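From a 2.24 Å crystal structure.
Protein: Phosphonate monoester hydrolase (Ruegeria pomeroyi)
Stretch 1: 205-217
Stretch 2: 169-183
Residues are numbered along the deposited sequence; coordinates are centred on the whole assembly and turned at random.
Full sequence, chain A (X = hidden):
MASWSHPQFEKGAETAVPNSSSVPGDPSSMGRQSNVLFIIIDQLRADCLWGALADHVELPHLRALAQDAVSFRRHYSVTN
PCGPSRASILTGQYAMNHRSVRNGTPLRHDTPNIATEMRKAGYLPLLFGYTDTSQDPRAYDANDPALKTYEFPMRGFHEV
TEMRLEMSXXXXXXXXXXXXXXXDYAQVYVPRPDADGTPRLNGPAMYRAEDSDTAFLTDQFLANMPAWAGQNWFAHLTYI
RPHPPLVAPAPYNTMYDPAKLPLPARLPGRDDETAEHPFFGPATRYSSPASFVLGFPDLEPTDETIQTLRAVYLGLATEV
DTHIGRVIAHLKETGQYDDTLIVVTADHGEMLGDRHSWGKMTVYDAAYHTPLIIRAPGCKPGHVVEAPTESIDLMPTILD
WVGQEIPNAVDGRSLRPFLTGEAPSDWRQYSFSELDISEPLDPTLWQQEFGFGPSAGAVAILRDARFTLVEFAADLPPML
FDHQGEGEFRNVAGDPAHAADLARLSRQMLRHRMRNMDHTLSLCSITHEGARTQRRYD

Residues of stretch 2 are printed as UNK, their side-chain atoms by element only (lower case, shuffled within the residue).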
# COMPACT_ATOMS: atom_id res chain seq x y z
N ALA A 205 -5.36 -30.82 -38.21
CA ALA A 205 -4.71 -30.80 -36.90
C ALA A 205 -4.71 -32.21 -36.28
O ALA A 205 -5.56 -33.03 -36.63
CB ALA A 205 -5.40 -29.81 -35.98
N MET A 206 -3.74 -32.49 -35.39
CA MET A 206 -3.55 -33.74 -34.63
C MET A 206 -4.85 -34.11 -33.88
O MET A 206 -5.22 -35.28 -33.78
CB MET A 206 -2.37 -33.57 -33.63
CG MET A 206 -2.28 -34.64 -32.50
SD MET A 206 -1.57 -34.03 -30.92
CE MET A 206 -2.98 -33.17 -30.25
N TYR A 207 -5.54 -33.09 -33.35
CA TYR A 207 -6.78 -33.21 -32.58
C TYR A 207 -8.02 -33.08 -33.47
O TYR A 207 -8.01 -32.34 -34.46
CB TYR A 207 -6.81 -32.17 -31.43
CG TYR A 207 -6.36 -30.78 -31.85
CD1 TYR A 207 -7.26 -29.88 -32.42
CD2 TYR A 207 -5.04 -30.38 -31.70
CE1 TYR A 207 -6.85 -28.60 -32.82
CE2 TYR A 207 -4.61 -29.13 -32.13
CZ TYR A 207 -5.52 -28.24 -32.69
OH TYR A 207 -5.09 -27.00 -33.09
N ARG A 208 -9.08 -33.81 -33.11
CA ARG A 208 -10.37 -33.74 -33.81
C ARG A 208 -11.02 -32.40 -33.45
O ARG A 208 -10.61 -31.78 -32.46
CB ARG A 208 -11.30 -34.91 -33.41
CG ARG A 208 -10.74 -36.27 -33.80
CD ARG A 208 -11.53 -37.43 -33.21
NE ARG A 208 -12.82 -37.59 -33.88
CZ ARG A 208 -13.95 -37.95 -33.28
NH1 ARG A 208 -13.97 -38.20 -31.98
NH2 ARG A 208 -15.08 -38.04 -33.98
N ALA A 209 -11.98 -31.92 -34.27
CA ALA A 209 -12.69 -30.66 -34.06
C ALA A 209 -13.31 -30.53 -32.67
O ALA A 209 -13.19 -29.48 -32.05
CB ALA A 209 -13.75 -30.46 -35.13
N GLU A 210 -13.93 -31.61 -32.15
CA GLU A 210 -14.54 -31.60 -30.82
C GLU A 210 -13.51 -31.51 -29.69
O GLU A 210 -13.89 -31.26 -28.54
CB GLU A 210 -15.48 -32.82 -30.63
CG GLU A 210 -14.84 -34.16 -30.92
CD GLU A 210 -15.17 -34.72 -32.29
OE1 GLU A 210 -14.68 -34.18 -33.31
OE2 GLU A 210 -15.93 -35.72 -32.34
N ASP A 211 -12.21 -31.71 -30.00
CA ASP A 211 -11.11 -31.65 -29.04
C ASP A 211 -10.19 -30.42 -29.23
O ASP A 211 -9.14 -30.32 -28.58
CB ASP A 211 -10.31 -32.96 -29.05
CG ASP A 211 -11.13 -34.14 -28.57
OD1 ASP A 211 -11.91 -33.98 -27.61
OD2 ASP A 211 -10.98 -35.23 -29.14
N SER A 212 -10.59 -29.50 -30.12
CA SER A 212 -9.82 -28.30 -30.46
C SER A 212 -9.78 -27.28 -29.34
O SER A 212 -10.60 -27.33 -28.43
CB SER A 212 -10.34 -27.68 -31.76
OG SER A 212 -11.40 -26.75 -31.52
N ASP A 213 -8.83 -26.35 -29.43
CA ASP A 213 -8.66 -25.23 -28.50
C ASP A 213 -9.92 -24.35 -28.44
O ASP A 213 -10.37 -24.05 -27.33
CB ASP A 213 -7.40 -24.41 -28.85
CG ASP A 213 -7.14 -24.07 -30.32
OD1 ASP A 213 -7.98 -24.47 -31.19
OD2 ASP A 213 -6.13 -23.40 -30.60
N THR A 214 -10.53 -24.02 -29.63
CA THR A 214 -11.79 -23.27 -29.78
C THR A 214 -12.96 -23.98 -29.10
O THR A 214 -13.67 -23.34 -28.33
CB THR A 214 -12.08 -22.98 -31.26
OG1 THR A 214 -10.98 -22.26 -31.83
CG2 THR A 214 -13.40 -22.22 -31.49
N ALA A 215 -13.16 -25.29 -29.41
CA ALA A 215 -14.24 -26.14 -28.88
C ALA A 215 -14.12 -26.29 -27.37
O ALA A 215 -15.10 -26.14 -26.65
CB ALA A 215 -14.22 -27.51 -29.55
N PHE A 216 -12.90 -26.60 -26.90
CA PHE A 216 -12.59 -26.79 -25.49
C PHE A 216 -12.93 -25.57 -24.64
O PHE A 216 -13.55 -25.73 -23.58
CB PHE A 216 -11.13 -27.27 -25.29
CG PHE A 216 -10.73 -27.41 -23.86
CD1 PHE A 216 -11.03 -28.56 -23.14
CD2 PHE A 216 -10.12 -26.34 -23.18
CE1 PHE A 216 -10.71 -28.66 -21.78
CE2 PHE A 216 -9.81 -26.45 -21.82
CZ PHE A 216 -10.09 -27.61 -21.13
N LEU A 217 -12.53 -24.35 -25.09
CA LEU A 217 -12.81 -23.11 -24.33
C LEU A 217 -14.31 -22.83 -24.22
O LEU A 217 -14.79 -22.51 -23.14
CB LEU A 217 -12.06 -21.89 -24.91
CG LEU A 217 -12.08 -20.59 -24.10
CD1 LEU A 217 -11.50 -20.77 -22.68
CD2 LEU A 217 -11.36 -19.53 -24.81
N UNK A 169 -2.84 -25.22 -19.92
CA UNK A 169 -2.76 -26.45 -19.14
C UNK A 169 -4.07 -27.25 -19.10
O UNK A 169 -4.01 -28.44 -19.39
c UNK A 169 0.19 -26.25 -16.65
o UNK A 169 3.59 -25.79 -17.94
c UNK A 169 0.09 -25.91 -19.01
c UNK A 169 1.47 -25.77 -19.06
c UNK A 169 -0.58 -26.15 -17.81
c UNK A 169 1.58 -26.14 -16.69
c UNK A 169 -2.09 -26.24 -17.76
c UNK A 169 2.22 -25.89 -17.89
N UNK A 170 -5.26 -26.62 -18.88
CA UNK A 170 -6.52 -27.38 -18.97
C UNK A 170 -6.71 -28.06 -20.33
O UNK A 170 -7.05 -29.24 -20.36
c UNK A 170 -5.53 -25.21 -18.51
c UNK A 170 -6.90 -25.25 -17.91
c UNK A 170 -7.60 -26.29 -18.73
N UNK A 171 -6.46 -27.34 -21.46
CA UNK A 171 -6.58 -27.90 -22.81
C UNK A 171 -5.53 -28.98 -23.08
O UNK A 171 -5.88 -30.01 -23.64
c UNK A 171 -6.58 -26.82 -23.91
c UNK A 171 -5.87 -27.95 -28.77
c UNK A 171 -5.90 -27.19 -26.43
c UNK A 171 -4.72 -27.21 -28.96
c UNK A 171 -6.45 -27.92 -27.50
c UNK A 171 -4.13 -26.49 -27.91
c UNK A 171 -7.77 -28.21 -25.71
c UNK A 171 -4.71 -26.47 -26.64
c UNK A 171 -6.77 -27.37 -25.30
n UNK A 171 -7.60 -28.52 -27.04
N UNK A 172 -4.28 -28.78 -22.63
CA UNK A 172 -3.20 -29.77 -22.78
C UNK A 172 -3.53 -31.03 -22.03
O UNK A 172 -3.20 -32.12 -22.52
c UNK A 172 -1.83 -29.23 -22.30
o UNK A 172 1.06 -29.18 -23.11
n UNK A 172 0.84 -27.01 -22.64
c UNK A 172 0.34 -28.18 -22.97
c UNK A 172 -1.15 -28.23 -23.26
N UNK A 173 -4.16 -30.91 -20.84
CA UNK A 173 -4.56 -32.06 -20.02
C UNK A 173 -5.76 -32.80 -20.65
O UNK A 173 -5.76 -34.02 -20.66
c UNK A 173 -4.84 -31.64 -18.59
o UNK A 173 -3.68 -31.04 -18.03
N UNK A 174 -6.70 -32.07 -21.25
CA UNK A 174 -7.84 -32.61 -21.99
C UNK A 174 -7.30 -33.53 -23.12
O UNK A 174 -7.74 -34.66 -23.26
c UNK A 174 -11.12 -32.31 -25.10
c UNK A 174 -8.71 -31.47 -22.57
c UNK A 174 -10.99 -32.62 -22.96
c UNK A 174 -9.90 -31.94 -23.37
n UNK A 174 -9.97 -31.78 -24.74
n UNK A 174 -11.75 -32.85 -24.07
N UNK A 175 -6.27 -33.05 -23.84
CA UNK A 175 -5.60 -33.77 -24.93
C UNK A 175 -4.89 -35.05 -24.45
O UNK A 175 -5.03 -36.08 -25.11
c UNK A 175 -4.64 -32.86 -25.73
c UNK A 175 -4.21 -30.75 -27.01
c UNK A 175 -6.07 -32.21 -27.72
c UNK A 175 -5.27 -31.71 -26.53
N UNK A 176 -4.14 -34.99 -23.33
CA UNK A 176 -3.47 -36.18 -22.79
C UNK A 176 -4.50 -37.22 -22.33
O UNK A 176 -4.33 -38.41 -22.63
c UNK A 176 -0.42 -34.52 -20.99
c UNK A 176 -2.52 -35.81 -21.64
c UNK A 176 -1.18 -35.25 -22.11
n UNK A 176 1.73 -34.23 -22.25
c UNK A 176 0.63 -33.55 -21.51
N UNK A 177 -5.57 -36.77 -21.63
CA UNK A 177 -6.66 -37.64 -21.11
C UNK A 177 -7.52 -38.31 -22.18
O UNK A 177 -8.05 -39.39 -21.95
c UNK A 177 -7.52 -36.90 -20.09
o UNK A 177 -5.77 -37.14 -18.46
c UNK A 177 -6.78 -36.53 -18.83
n UNK A 177 -7.28 -35.53 -18.13
N UNK A 178 -7.63 -37.68 -23.34
CA UNK A 178 -8.38 -38.19 -24.48
C UNK A 178 -7.50 -39.14 -25.28
O UNK A 178 -7.98 -39.80 -26.20
c UNK A 178 -8.95 -37.06 -25.34
c UNK A 178 -13.53 -37.53 -25.28
n UNK A 178 -12.25 -37.41 -24.94
c UNK A 178 -10.08 -36.31 -24.63
n UNK A 178 -14.25 -38.55 -24.81
c UNK A 178 -11.38 -36.33 -25.40
n UNK A 178 -14.11 -36.64 -26.08
N UNK A 179 -6.23 -39.22 -24.88
CA UNK A 179 -5.27 -40.16 -25.43
C UNK A 179 -4.46 -39.71 -26.62
O UNK A 179 -3.97 -40.56 -27.39
N UNK A 180 -4.27 -38.39 -26.77
CA UNK A 180 -3.44 -37.88 -27.85
C UNK A 180 -1.96 -38.02 -27.49
O UNK A 180 -1.58 -37.81 -26.34
o UNK A 180 -8.86 -35.71 -30.69
c UNK A 180 -7.64 -35.90 -30.10
c UNK A 180 -6.24 -35.79 -28.15
c UNK A 180 -6.57 -36.38 -30.83
c UNK A 180 -7.48 -35.60 -28.76
c UNK A 180 -3.79 -36.43 -28.21
c UNK A 180 -5.33 -36.54 -30.22
c UNK A 180 -5.15 -36.27 -28.87
N UNK A 181 -1.14 -38.44 -28.45
CA UNK A 181 0.27 -38.67 -28.20
C UNK A 181 1.07 -37.45 -28.58
O UNK A 181 1.06 -37.04 -29.75
c UNK A 181 0.74 -39.90 -28.99
N UNK A 182 1.74 -36.83 -27.59
CA UNK A 182 2.60 -35.66 -27.79
C UNK A 182 3.59 -35.54 -26.63
O UNK A 182 3.19 -35.54 -25.47
c UNK A 182 0.58 -32.29 -25.09
c UNK A 182 -0.68 -32.83 -24.88
c UNK A 182 -1.14 -33.85 -25.69
c UNK A 182 0.95 -33.82 -26.94
c UNK A 182 -0.33 -34.33 -26.73
c UNK A 182 1.83 -34.34 -28.05
c UNK A 182 1.40 -32.79 -26.10
N UNK A 183 4.88 -35.50 -26.96
CA UNK A 183 5.93 -35.40 -25.95
C UNK A 183 6.32 -33.95 -25.65
O UNK A 183 7.01 -33.69 -24.67
o UNK A 183 6.33 -38.34 -27.18
c UNK A 183 7.15 -36.25 -26.35
o UNK A 183 7.17 -38.30 -25.14
c UNK A 183 6.88 -37.74 -26.22
O HOH W 1 -14.26 -33.38 -26.25

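Position 169 opens the helix with one carbon leading to a six-carbon ring that bears an oxygen: Tyr169, which touches nothing on stretch 1. Position 170 has three carbons closing a ring onto its own backbone nitrogen, and its CB lies 3.7 Å from Phe216 CZ, so it is Pro170, giving apolar packing in the helix's first turn.

Position 171 carries one carbon and then fused five- and six-membered rings of eight carbons and one nitrogen, that nitrogen 2.8 Å from Asp211 O, which only tryptophan supplies. Trp171 sets its CA-to-CB bond sideways, yet the ring end comes nearer. NE1 donates to Asp211 O, nearly straight at 171°. Asp213 CB sits 3.7 Å from the centroid of the Trp171 six-membered ring, almost on its normal, while the ring's edge meets the face of Tyr207, with planes at 80°. The backbone takes part too: Trp171 CA lies over the face of Phe216.

Position 172 has three carbons, the third holding an oxygen and a nitrogen, a glutamine: Gln172, whose CA-to-CB bond points away from stretch 1. Position 173, one carbon and one oxygen, is Ser173; its OG donates back to Tyr169 O at 3.0 Å, within its own helix.

Position 174 shows one carbon and a five-membered ring of three carbons and two nitrogens, with Phe216 CD1 over one face: His174. The two ring planes are tilted at 39°, and His174 CE1 comes within 3.1 Å of Asp211 OD1. ND1 finds no partner in the model, a cost of the burial.

Position 175 has four carbons forked at the second, one branch end 3.8 Å from Tyr207 CB, hence Leu175. Its CD2 also lies 4.1 Å from Met206 CE. Position 176, four carbons in a row ending in nitrogen, is Lys176, and 177, two carbons ending in oxygen and nitrogen, is Asn177; both are out of reach.

Position 178 runs three carbons, a nitrogen, then a carbon with two more nitrogens, its third carbon 3.3 Å from Asp211 OD1: Arg178. Its NH1 makes a long salt bridge to Asp211 OD1, 3.8 Å. Water 1 receives a hydrogen bond from Arg178 NH1 and one from His174 NE2, both weak, and donates to Asp211 OD1.

Position 179 has no side-chain atoms. Gly179 closes a Schellman motif at positive phi, where a CB would jam against the preceding carbonyl oxygen.

Position 180 is a carbon and a six-carbon ring whose oxygen lies 2.7 Å from Asp211 OD2, so it is Tyr180. Its OH donates there and accepts from Arg208 N at 3.1 Å. Position 181, a single carbon, is Ala181. Position 182, one carbon and a bare six-carbon ring 4.4 Å from Met206 SD at its nearest atom, is Phe182, that atom being CD1. Position 183, two carbons and two oxygens, is Asp183, beyond contact.

The rule is a hub within an aromatic frame. Asp211 takes bonds on its backbone oxygen and its carboxylate, fixing the tryptophan and the second tyrosine, while Phe216, Tyr207 and Met206 pack around them. The helix axes cross at 106° and come no nearer than 10.4 Å; Phe216 reaches over from one of them, while the loop and 3-10 residues before it supply the hydrogen bonds, partly through the backbone.

Stretch 2, residues 169-183: YPWQSHLKNRGYAFD
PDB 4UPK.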